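Local coordinates for protein PlaB phospholipase (Legionella pneumophila, PDB 6ZTI) that probably hydrolyses phospholipids as an alpha/beta-hydrolase virulence factor whose activity is controlled by NAD(H)-mediated tetramerization, at residues B[54-59]-B[82-87]; B[93-98]-B[123-128]; B[189-194]-B[301-306]. All coordinates share one frame; numbering follows the deposited sequence. Where two conformers were deposited one is given.

From the N terminus, contact 1 closes first: strand 55-60, the outermost strand of the parallel sheet within this chain, meets the last turns of helix 69-89. Contact 2 follows, closing the crossover from strand 93-99 through helix 102-114 to strand 123-129. Contact 3 spans over a hundred residues and sets helix 300-320 against strand 191-197. The loops run in series, none enclosing or crossing another. Contacts 1 and 2 touch through Ile84 and Phe94; contacts 2 and 3 meet where strand 123-129 of one lies beside strand 191-197 of the other, with probable backbone hydrogen bonds between them. Together they illustrate how an alpha/beta-hydrolase core brings strands and helices back to one central sheet.

Contact 1 (B[54-59]-B[82-87]); sequences NIYLGR and DEIADK
Asn54 and Tyr56 both meet the ammonium of Lys87, and polar bonds dominate the contact. Lys87 reaches over with an extended chain, tip to tip with Tyr56, and its NZ donates to Tyr56 OH at 2.7 Å, lying at the ring edge near the ring plane. The same NZ donates to Asn54 OD1, also at 2.7 Å, approaching nearly in line with the side-chain carbonyl (C=O...N angle 163°). Two oxygens thus grip one ammonium, consistent with a positive charge held by neutral acceptors. A water at the ring edge extends the network: it lies 2.8 Å from Tyr56 OH and donates to Glu83 OE1 at 2.9 Å.

The apolar part is small. With CG anti to the carbonyl carbon (chi1 -73°), the Tyr56 ring starts out toward the helix. Tyr56 and Ile84 slide past each other in opposite directions, CG2 of Ile84 coming within 3.5 Å of Tyr56 CZ.

On the same strand, Leu57, Gly58 and Arg59 pair antiparallel with a strand of a neighbouring subunit, and Asp82 forms salt bridges to Arg465 and Arg469 of that subunit. This is strand-helix packing at the sheet edge of an alpha/beta-hydrolase fold, here continued across a subunit interface.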
loop_
_atom_site.group_PDB
_atom_site.type_symbol
_atom_site.label_atom_id
_atom_site.label_comp_id
_atom_site.label_asym_id
_atom_site.label_seq_id
_atom_site.Cartn_x
_atom_site.Cartn_y
_atom_site.Cartn_z
ATOM N N ASN B 54 -6.731 -28.657 -42.503
ATOM C CA ASN B 54 -7.430 -28.837 -41.235
ATOM C C ASN B 54 -6.489 -28.815 -40.033
ATOM O O ASN B 54 -6.851 -29.297 -38.955
ATOM C CB ASN B 54 -8.243 -30.130 -41.256
ATOM C CG ASN B 54 -9.658 -29.911 -41.763
ATOM O OD1 ASN B 54 -10.138 -28.776 -41.842
ATOM N ND2 ASN B 54 -10.335 -30.994 -42.100
ATOM N N ILE B 55 -5.297 -28.248 -40.191
ATOM C CA ILE B 55 -4.408 -27.948 -39.075
ATOM C C ILE B 55 -4.364 -26.434 -38.923
ATOM O O ILE B 55 -4.060 -25.716 -39.886
ATOM C CB ILE B 55 -3.001 -28.528 -39.290
ATOM C CG1 ILE B 55 -3.088 -30.051 -39.432
ATOM C CG2 ILE B 55 -2.081 -28.125 -38.136
ATOM C CD1 ILE B 55 -1.779 -30.716 -39.838
ATOM N N TYR B 56 -4.669 -25.954 -37.718
ATOM C CA TYR B 56 -4.824 -24.537 -37.440
ATOM C C TYR B 56 -3.834 -24.077 -36.383
ATOM O O TYR B 56 -3.596 -24.765 -35.386
ATOM C CB TYR B 56 -6.240 -24.223 -36.969
ATOM C CG TYR B 56 -7.255 -24.278 -38.077
ATOM C CD1 TYR B 56 -7.775 -25.489 -38.506
ATOM C CD2 TYR B 56 -7.688 -23.120 -38.709
ATOM C CE1 TYR B 56 -8.708 -25.543 -39.544
ATOM C CE2 TYR B 56 -8.623 -23.169 -39.744
ATOM C CZ TYR B 56 -9.124 -24.382 -40.148
ATOM O OH TYR B 56 -10.042 -24.442 -41.173
ATOM N N LEU B 57 -3.277 -22.899 -36.606
ATOM C CA LEU B 57 -2.443 -22.237 -35.624
ATOM C C LEU B 57 -3.305 -21.238 -34.859
ATOM O O LEU B 57 -3.903 -20.338 -35.459
ATOM C CB LEU B 57 -1.257 -21.555 -36.301
ATOM C CG LEU B 57 -0.365 -22.443 -37.157
ATOM C CD1 LEU B 57 0.874 -21.649 -37.574
ATOM C CD2 LEU B 57 0.022 -23.720 -36.429
ATOM N N GLY B 58 -3.402 -21.429 -33.542
ATOM C CA GLY B 58 -4.026 -20.432 -32.699
ATOM C C GLY B 58 -3.056 -19.310 -32.384
ATOM O O GLY B 58 -1.846 -19.512 -32.301
ATOM N N ARG B 59 -3.591 -18.092 -32.275
ATOM C CA ARG B 59 -2.816 -16.952 -31.794
ATOM C C ARG B 59 -3.727 -16.090 -30.931
ATOM O O ARG B 59 -4.802 -15.669 -31.380
ATOM C CB ARG B 59 -2.210 -16.145 -32.951
ATOM C CG ARG B 59 -3.196 -15.456 -33.882
ATOM C CD ARG B 59 -2.462 -14.833 -35.071
ATOM N NE ARG B 59 -3.341 -13.969 -35.851
ATOM C CZ ARG B 59 -4.198 -14.407 -36.771
ATOM N NH1 ARG B 59 -4.296 -15.701 -37.040
ATOM N NH2 ARG B 59 -4.962 -13.543 -37.424
ATOM N N ASP B 82 -15.826 -18.567 -35.974
ATOM C CA ASP B 82 -15.524 -17.742 -37.139
ATOM C C ASP B 82 -14.848 -18.545 -38.244
ATOM O O ASP B 82 -15.041 -18.246 -39.425
ATOM C CB ASP B 82 -14.639 -16.562 -36.746
ATOM C CG ASP B 82 -15.422 -15.415 -36.108
ATOM O OD1 ASP B 82 -16.671 -15.470 -36.061
ATOM O OD2 ASP B 82 -14.776 -14.447 -35.648
ATOM N N GLU B 83 -14.068 -19.568 -37.891
ATOM C CA GLU B 83 -13.230 -20.253 -38.867
ATOM C C GLU B 83 -13.689 -21.655 -39.231
ATOM O O GLU B 83 -13.493 -22.058 -40.380
ATOM C CB GLU B 83 -11.787 -20.338 -38.360
ATOM C CG GLU B 83 -11.018 -19.030 -38.469
ATOM C CD GLU B 83 -10.643 -18.677 -39.901
ATOM O OE1 GLU B 83 -10.896 -19.493 -40.817
ATOM O OE2 GLU B 83 -10.089 -17.578 -40.107
ATOM N N ILE B 84 -14.275 -22.422 -38.302
ATOM C CA ILE B 84 -14.598 -23.811 -38.624
ATOM C C ILE B 84 -16.018 -24.225 -38.248
ATOM O O ILE B 84 -16.312 -25.423 -38.152
ATOM C CB ILE B 84 -13.576 -24.758 -37.964
ATOM C CG1 ILE B 84 -13.652 -24.680 -36.442
ATOM C CG2 ILE B 84 -12.158 -24.419 -38.444
ATOM C CD1 ILE B 84 -12.853 -25.753 -35.767
ATOM N N ALA B 85 -16.925 -23.253 -38.096
ATOM C CA ALA B 85 -18.315 -23.583 -37.781
ATOM C C ALA B 85 -18.894 -24.574 -38.789
ATOM O O ALA B 85 -19.527 -25.568 -38.412
ATOM C CB ALA B 85 -19.165 -22.308 -37.739
ATOM N N ASP B 86 -18.692 -24.311 -40.082
ATOM C CA ASP B 86 -19.203 -25.213 -41.109
ATOM C C ASP B 86 -18.632 -26.618 -40.944
ATOM O O ASP B 86 -19.366 -27.609 -41.028
ATOM C CB ASP B 86 -18.884 -24.649 -42.501
ATOM C CG ASP B 86 -17.390 -24.426 -42.730
ATOM O OD1 ASP B 86 -16.622 -24.304 -41.746
ATOM O OD2 ASP B 86 -16.982 -24.366 -43.911
ATOM N N LYS B 87 -17.322 -26.725 -40.699
ATOM C CA LYS B 87 -16.697 -28.037 -40.553
ATOM C C LYS B 87 -17.235 -28.777 -39.335
ATOM O O LYS B 87 -17.395 -30.004 -39.361
ATOM C CB LYS B 87 -15.178 -27.882 -40.452
ATOM C CG LYS B 87 -14.577 -27.130 -41.600
ATOM C CD LYS B 87 -13.072 -27.140 -41.550
ATOM C CE LYS B 87 -12.487 -26.718 -42.903
ATOM N NZ LYS B 87 -11.035 -26.371 -42.818
HETATM O O HOH W 1 -10.835 -22.007 -42.345
#

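Contact 2 (B[93-98]-B[123-128]); sequences RFACIT and LSHLIM
Phe94 carries its CG between its backbone N and carbonyl carbon (chi1 59°), whereas CG of Leu123, which it meets, is anti to its own N (chi1 176°). The two side chains cross at about a right angle, and Leu123 CA lies over the face of the Phe94 ring in a CH-pi contact, 4.3 Å from its centroid and 14° off the normal. The ring's CE1 also touches Leu123 CB. Farther along the same side of the sheet, CD1 of Leu123 packs on Cys96 SG, and CD1 of Leu126 meets Thr98 CG2 at 3.9 Å. Thr98 and Met128 lie side by side, pointing the same way, with OG1 of Thr98 3.4 Å from Met128 CG.

On the reverse side, the CB atoms of Ala95 and His125 approach to 3.6 Å, and Ile97 packs against Ile127. Backbone hydrogen bonds of a parallel pair join the strands: Ser124 N to Phe94 O, Cys96 N to His125 O, Ile127 N to Cys96 O at 2.9 Å, and Thr98 N to Ile127 O. At the N-terminal end, Arg93 lays a face of its guanidinium over Ser124 CA. Ser124 OG shares a hydrogen bond of 2.7 Å with His125 ND1, at the edge of the imidazole, and also binds a water that weakly reaches Arg93 O.

The pair forms the two strands of a right-handed beta-alpha-beta crossover completed by helix 102-114. It lies between strands 16-21 and 191-197, with helix 286-296 packed over the side of Ala95, Ile97 and Ile127.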
loop_
_atom_site.group_PDB
_atom_site.type_symbol
_atom_site.label_atom_id
_atom_site.label_comp_id
_atom_site.label_asym_id
_atom_site.label_seq_id
_atom_site.Cartn_x
_atom_site.Cartn_y
_atom_site.Cartn_z
ATOM N N ARG B 93 -14.606 -32.938 -35.550
ATOM C CA ARG B 93 -14.201 -32.571 -34.202
ATOM C C ARG B 93 -12.721 -32.223 -34.226
ATOM O O ARG B 93 -11.994 -32.594 -35.154
ATOM C CB ARG B 93 -14.468 -33.701 -33.191
ATOM C CG ARG B 93 -15.948 -33.972 -32.924
ATOM C CD ARG B 93 -16.291 -33.926 -31.426
ATOM N NE ARG B 93 -15.855 -35.117 -30.694
ATOM C CZ ARG B 93 -15.942 -35.261 -29.370
ATOM N NH1 ARG B 93 -16.444 -34.293 -28.620
ATOM N NH2 ARG B 93 -15.521 -36.377 -28.787
ATOM N N PHE B 94 -12.270 -31.498 -33.200
ATOM C CA PHE B 94 -10.892 -31.040 -33.200
ATOM C C PHE B 94 -10.127 -31.485 -31.964
ATOM O O PHE B 94 -10.686 -31.709 -30.887
ATOM C CB PHE B 94 -10.793 -29.499 -33.376
ATOM C CG PHE B 94 -11.483 -28.676 -32.322
ATOM C CD1 PHE B 94 -10.847 -28.365 -31.136
ATOM C CD2 PHE B 94 -12.724 -28.110 -32.574
ATOM C CE1 PHE B 94 -11.456 -27.568 -30.196
ATOM C CE2 PHE B 94 -13.337 -27.312 -31.635
ATOM C CZ PHE B 94 -12.699 -27.042 -30.440
ATOM N N ALA B 95 -8.830 -31.666 -32.172
ATOM C CA ALA B 95 -7.864 -31.857 -31.109
ATOM C C ALA B 95 -7.119 -30.549 -30.888
ATOM O O ALA B 95 -6.716 -29.893 -31.855
ATOM C CB ALA B 95 -6.891 -32.980 -31.468
ATOM N N CYS B 96 -6.970 -30.160 -29.622
ATOM C CA CYS B 96 -6.158 -29.015 -29.236
ATOM C C CYS B 96 -4.820 -29.519 -28.732
ATOM O O CYS B 96 -4.771 -30.396 -27.868
ATOM C CB CYS B 96 -6.816 -28.172 -28.141
ATOM S SG CYS B 96 -8.069 -27.058 -28.749
ATOM N N ILE B 97 -3.748 -28.985 -29.292
ATOM C CA ILE B 97 -2.408 -29.188 -28.776
ATOM C C ILE B 97 -1.990 -27.856 -28.176
ATOM O O ILE B 97 -1.844 -26.861 -28.894
ATOM C CB ILE B 97 -1.438 -29.653 -29.869
ATOM C CG1 ILE B 97 -1.910 -30.987 -30.470
ATOM C CG2 ILE B 97 -0.048 -29.770 -29.312
ATOM C CD1 ILE B 97 -1.219 -31.346 -31.780
ATOM N N THR B 98 -1.829 -27.820 -26.861
ATOM C CA THR B 98 -1.579 -26.586 -26.138
ATOM C C THR B 98 -0.199 -26.615 -25.496
ATOM O O THR B 98 0.377 -27.677 -25.258
ATOM C CB THR B 98 -2.646 -26.369 -25.052
ATOM O OG1 THR B 98 -2.381 -27.244 -23.952
ATOM C CG2 THR B 98 -4.065 -26.663 -25.587
ATOM N N LEU B 123 -14.534 -30.717 -29.045
ATOM C CA LEU B 123 -13.156 -31.136 -28.860
ATOM C C LEU B 123 -13.137 -32.634 -28.593
ATOM O O LEU B 123 -13.925 -33.134 -27.787
ATOM C CB LEU B 123 -12.529 -30.341 -27.709
ATOM C CG LEU B 123 -11.112 -30.651 -27.240
ATOM C CD1 LEU B 123 -10.431 -29.383 -26.724
ATOM C CD2 LEU B 123 -11.132 -31.711 -26.136
ATOM N N SER B 124 -12.265 -33.352 -29.308
ATOM C CA SER B 124 -12.108 -34.791 -29.146
ATOM C C SER B 124 -10.851 -35.173 -28.381
ATOM O O SER B 124 -10.843 -36.214 -27.716
ATOM C CB SER B 124 -12.065 -35.480 -30.512
ATOM O OG SER B 124 -10.859 -35.166 -31.196
ATOM N N HIS B 125 -9.786 -34.369 -28.480
ATOM C CA HIS B 125 -8.522 -34.623 -27.808
ATOM C C HIS B 125 -7.985 -33.314 -27.250
ATOM O O HIS B 125 -8.035 -32.276 -27.918
ATOM C CB HIS B 125 -7.463 -35.225 -28.754
ATOM C CG HIS B 125 -7.838 -36.556 -29.339
ATOM N ND1 HIS B 125 -8.852 -36.710 -30.259
ATOM C CD2 HIS B 125 -7.311 -37.789 -29.155
ATOM C CE1 HIS B 125 -8.944 -37.981 -30.606
ATOM N NE2 HIS B 125 -8.017 -38.658 -29.952
ATOM N N LEU B 126 -7.477 -33.375 -26.028
ATOM C CA LEU B 126 -6.799 -32.251 -25.388
ATOM C C LEU B 126 -5.417 -32.740 -24.988
ATOM O O LEU B 126 -5.283 -33.578 -24.091
ATOM C CB LEU B 126 -7.580 -31.728 -24.187
ATOM C CG LEU B 126 -6.879 -30.629 -23.378
ATOM C CD1 LEU B 126 -6.438 -29.487 -24.286
ATOM C CD2 LEU B 126 -7.779 -30.109 -22.272
ATOM N N ILE B 127 -4.399 -32.236 -25.680
ATOM C CA ILE B 127 -3.011 -32.610 -25.457
ATOM C C ILE B 127 -2.312 -31.370 -24.920
ATOM O O ILE B 127 -2.021 -30.438 -25.672
ATOM C CB ILE B 127 -2.345 -33.126 -26.738
ATOM C CG1 ILE B 127 -3.156 -34.286 -27.318
ATOM C CG2 ILE B 127 -0.901 -33.550 -26.444
ATOM C CD1 ILE B 127 -2.703 -34.739 -28.700
ATOM N N MET B 128 -2.054 -31.357 -23.615
ATOM C CA MET B 128 -1.449 -30.223 -22.927
ATOM C C MET B 128 0.037 -30.474 -22.745
ATOM O O MET B 128 0.421 -31.471 -22.129
ATOM C CB MET B 128 -2.111 -30.013 -21.565
ATOM C CG MET B 128 -3.516 -29.433 -21.643
ATOM S SD MET B 128 -4.320 -29.510 -20.039
ATOM C CE MET B 128 -4.804 -31.234 -20.018
HETATM O O HOH W 2 -10.873 -35.177 -34.043
#

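Contact 3 (B[189-194]-B[301-306]); sequences GVYSFV and DSYNKL
Phe193 presents one ring face to the edge of Tyr303, whose CE1 comes within 3.6 Å of Phe193 CE2. This is an offset edge-to-face pair with centroids 5.3 Å apart and planes at 66°. Around the rim of Tyr303, near its plane, lie CE2 and CZ of Phe193 and the backbone O of Ser192. Tyr191 joins from another direction, its ring oblique to that of Tyr303 with the planes at 38°; its CD1 touches Tyr303 CD1 at 3.8 Å. The three rings make an aromatic cluster, through which helix 300-320 packs on the central parallel sheet of this alpha/beta-hydrolase fold.

Tyr303 projects from helix 300-320 toward strand 191-197, and its first torsion, with CG anti to the backbone N (chi1 -176°), directs CG toward the strand, where the ring packs beside both Tyr191 and Phe193. Each of those two side chains slides past it in the opposite direction. One helical turn later, Leu306 adds an aliphatic contact, its CD2 standing 3.7 Å from Phe193 CE2. Strand and helix segments run nearly parallel, with their axes 10.2 Å from each other at closest approach.

Neighbouring elements add to the packing: Phe193 also packs on Ile127 of the adjacent strand and on Cys294 of helix 286-296, which Leu306 touches as well. The phenol is held at its tip by two backbone groups. It accepts from the N of Ala257 in the edge strand, and Tyr303 OH donates its proton to Ser192 O at 2.6 Å, in the plane of that carbonyl.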
loop_
_atom_site.group_PDB
_atom_site.type_symbol
_atom_site.label_atom_id
_atom_site.label_comp_id
_atom_site.label_asym_id
_atom_site.label_seq_id
_atom_site.Cartn_x
_atom_site.Cartn_y
_atom_site.Cartn_z
ATOM N N GLY B 189 -16.041 -39.187 -24.078
ATOM C CA GLY B 189 -15.377 -39.266 -25.363
ATOM C C GLY B 189 -14.384 -38.164 -25.620
ATOM O O GLY B 189 -14.053 -37.898 -26.778
ATOM N N VAL B 190 -13.899 -37.506 -24.576
ATOM C CA VAL B 190 -12.847 -36.510 -24.691
ATOM C C VAL B 190 -11.601 -37.126 -24.086
ATOM O O VAL B 190 -11.594 -37.511 -22.910
ATOM C CB VAL B 190 -13.217 -35.192 -23.997
ATOM C CG1 VAL B 190 -12.023 -34.232 -23.985
ATOM C CG2 VAL B 190 -14.432 -34.544 -24.681
ATOM N N TYR B 191 -10.562 -37.235 -24.895
ATOM C CA TYR B 191 -9.321 -37.891 -24.508
ATOM C C TYR B 191 -8.313 -36.800 -24.190
ATOM O O TYR B 191 -7.866 -36.077 -25.086
ATOM C CB TYR B 191 -8.844 -38.834 -25.610
ATOM C CG TYR B 191 -9.839 -39.949 -25.821
ATOM C CD1 TYR B 191 -10.082 -40.884 -24.820
ATOM C CD2 TYR B 191 -10.563 -40.053 -27.004
ATOM C CE1 TYR B 191 -11.025 -41.908 -24.999
ATOM C CE2 TYR B 191 -11.478 -41.042 -27.183
ATOM C CZ TYR B 191 -11.715 -41.972 -26.186
ATOM O OH TYR B 191 -12.641 -42.972 -26.387
ATOM N N SER B 192 -7.994 -36.665 -22.903
ATOM C CA SER B 192 -7.144 -35.609 -22.385
ATOM C C SER B 192 -5.797 -36.162 -21.932
ATOM O O SER B 192 -5.722 -37.251 -21.350
ATOM C CB SER B 192 -7.847 -34.922 -21.216
ATOM O OG SER B 192 -7.124 -33.778 -20.826
ATOM N N PHE B 193 -4.729 -35.402 -22.186
ATOM C CA PHE B 193 -3.374 -35.844 -21.873
ATOM C C PHE B 193 -2.535 -34.665 -21.402
ATOM O O PHE B 193 -2.686 -33.540 -21.893
ATOM C CB PHE B 193 -2.663 -36.466 -23.094
ATOM C CG PHE B 193 -3.526 -37.372 -23.915
ATOM C CD1 PHE B 193 -4.508 -36.852 -24.748
ATOM C CD2 PHE B 193 -3.337 -38.746 -23.887
ATOM C CE1 PHE B 193 -5.298 -37.687 -25.507
ATOM C CE2 PHE B 193 -4.124 -39.587 -24.661
ATOM C CZ PHE B 193 -5.105 -39.057 -25.468
ATOM N N VAL B 194 -1.618 -34.938 -20.475
ATOM C CA VAL B 194 -0.604 -33.976 -20.059
ATOM C C VAL B 194 0.764 -34.563 -20.359
ATOM O O VAL B 194 1.072 -35.688 -19.948
ATOM C CB VAL B 194 -0.722 -33.616 -18.573
ATOM C CG1 VAL B 194 0.513 -32.816 -18.129
ATOM C CG2 VAL B 194 -2.035 -32.828 -18.332
ATOM N N ASP B 301 -10.096 -48.198 -24.281
ATOM C CA ASP B 301 -9.048 -49.209 -24.190
ATOM C C ASP B 301 -7.710 -48.662 -24.655
ATOM O O ASP B 301 -6.684 -48.857 -23.995
ATOM C CB ASP B 301 -9.431 -50.432 -25.027
ATOM C CG ASP B 301 -10.707 -51.099 -24.542
ATOM O OD1 ASP B 301 -10.767 -51.496 -23.357
ATOM O OD2 ASP B 301 -11.659 -51.214 -25.345
ATOM N N SER B 302 -7.690 -48.014 -25.819
ATOM C CA SER B 302 -6.454 -47.418 -26.302
ATOM C C SER B 302 -5.976 -46.312 -25.372
ATOM O O SER B 302 -4.768 -46.139 -25.185
ATOM C CB SER B 302 -6.652 -46.886 -27.718
ATOM O OG SER B 302 -7.840 -46.113 -27.822
ATOM N N TYR B 303 -6.909 -45.559 -24.780
ATOM C CA TYR B 303 -6.539 -44.516 -23.835
ATOM C C TYR B 303 -5.832 -45.105 -22.626
ATOM O O TYR B 303 -4.769 -44.624 -22.226
ATOM C CB TYR B 303 -7.777 -43.735 -23.390
ATOM C CG TYR B 303 -7.461 -42.565 -22.471
ATOM C CD1 TYR B 303 -6.841 -41.426 -22.958
ATOM C CD2 TYR B 303 -7.793 -42.601 -21.129
ATOM C CE1 TYR B 303 -6.555 -40.348 -22.135
ATOM C CE2 TYR B 303 -7.521 -41.527 -20.294
ATOM C CZ TYR B 303 -6.898 -40.401 -20.807
ATOM O OH TYR B 303 -6.609 -39.332 -19.999
ATOM N N ASN B 304 -6.425 -46.139 -22.016
ATOM C CA ASN B 304 -5.834 -46.736 -20.825
ATOM C C ASN B 304 -4.501 -47.397 -21.141
ATOM O O ASN B 304 -3.598 -47.418 -20.294
ATOM C CB ASN B 304 -6.794 -47.755 -20.211
ATOM C CG ASN B 304 -7.965 -47.102 -19.534
ATOM O OD1 ASN B 304 -7.919 -45.924 -19.193
ATOM N ND2 ASN B 304 -9.021 -47.865 -19.322
ATOM N N LYS B 305 -4.365 -47.954 -22.345
ATOM C CA LYS B 305 -3.064 -48.439 -22.789
ATOM C C LYS B 305 -2.033 -47.317 -22.747
ATOM O O LYS B 305 -0.941 -47.479 -22.191
ATOM C CB LYS B 305 -3.193 -49.021 -24.195
ATOM C CG LYS B 305 -1.930 -49.646 -24.773
ATOM C CD LYS B 305 -2.281 -50.828 -25.686
ATOM C CE LYS B 305 -1.525 -50.791 -27.010
ATOM N NZ LYS B 305 -1.960 -51.896 -27.923
ATOM N N LEU B 306 -2.380 -46.154 -23.300
ATOM C CA LEU B 306 -1.459 -45.022 -23.318
ATOM C C LEU B 306 -1.197 -44.476 -21.920
ATOM O O LEU B 306 -0.071 -44.050 -21.616
ATOM C CB LEU B 306 -2.021 -43.929 -24.220
ATOM C CG LEU B 306 -1.120 -42.760 -24.602
ATOM C CD1 LEU B 306 0.302 -43.209 -24.827
ATOM C CD2 LEU B 306 -1.650 -42.120 -25.868
#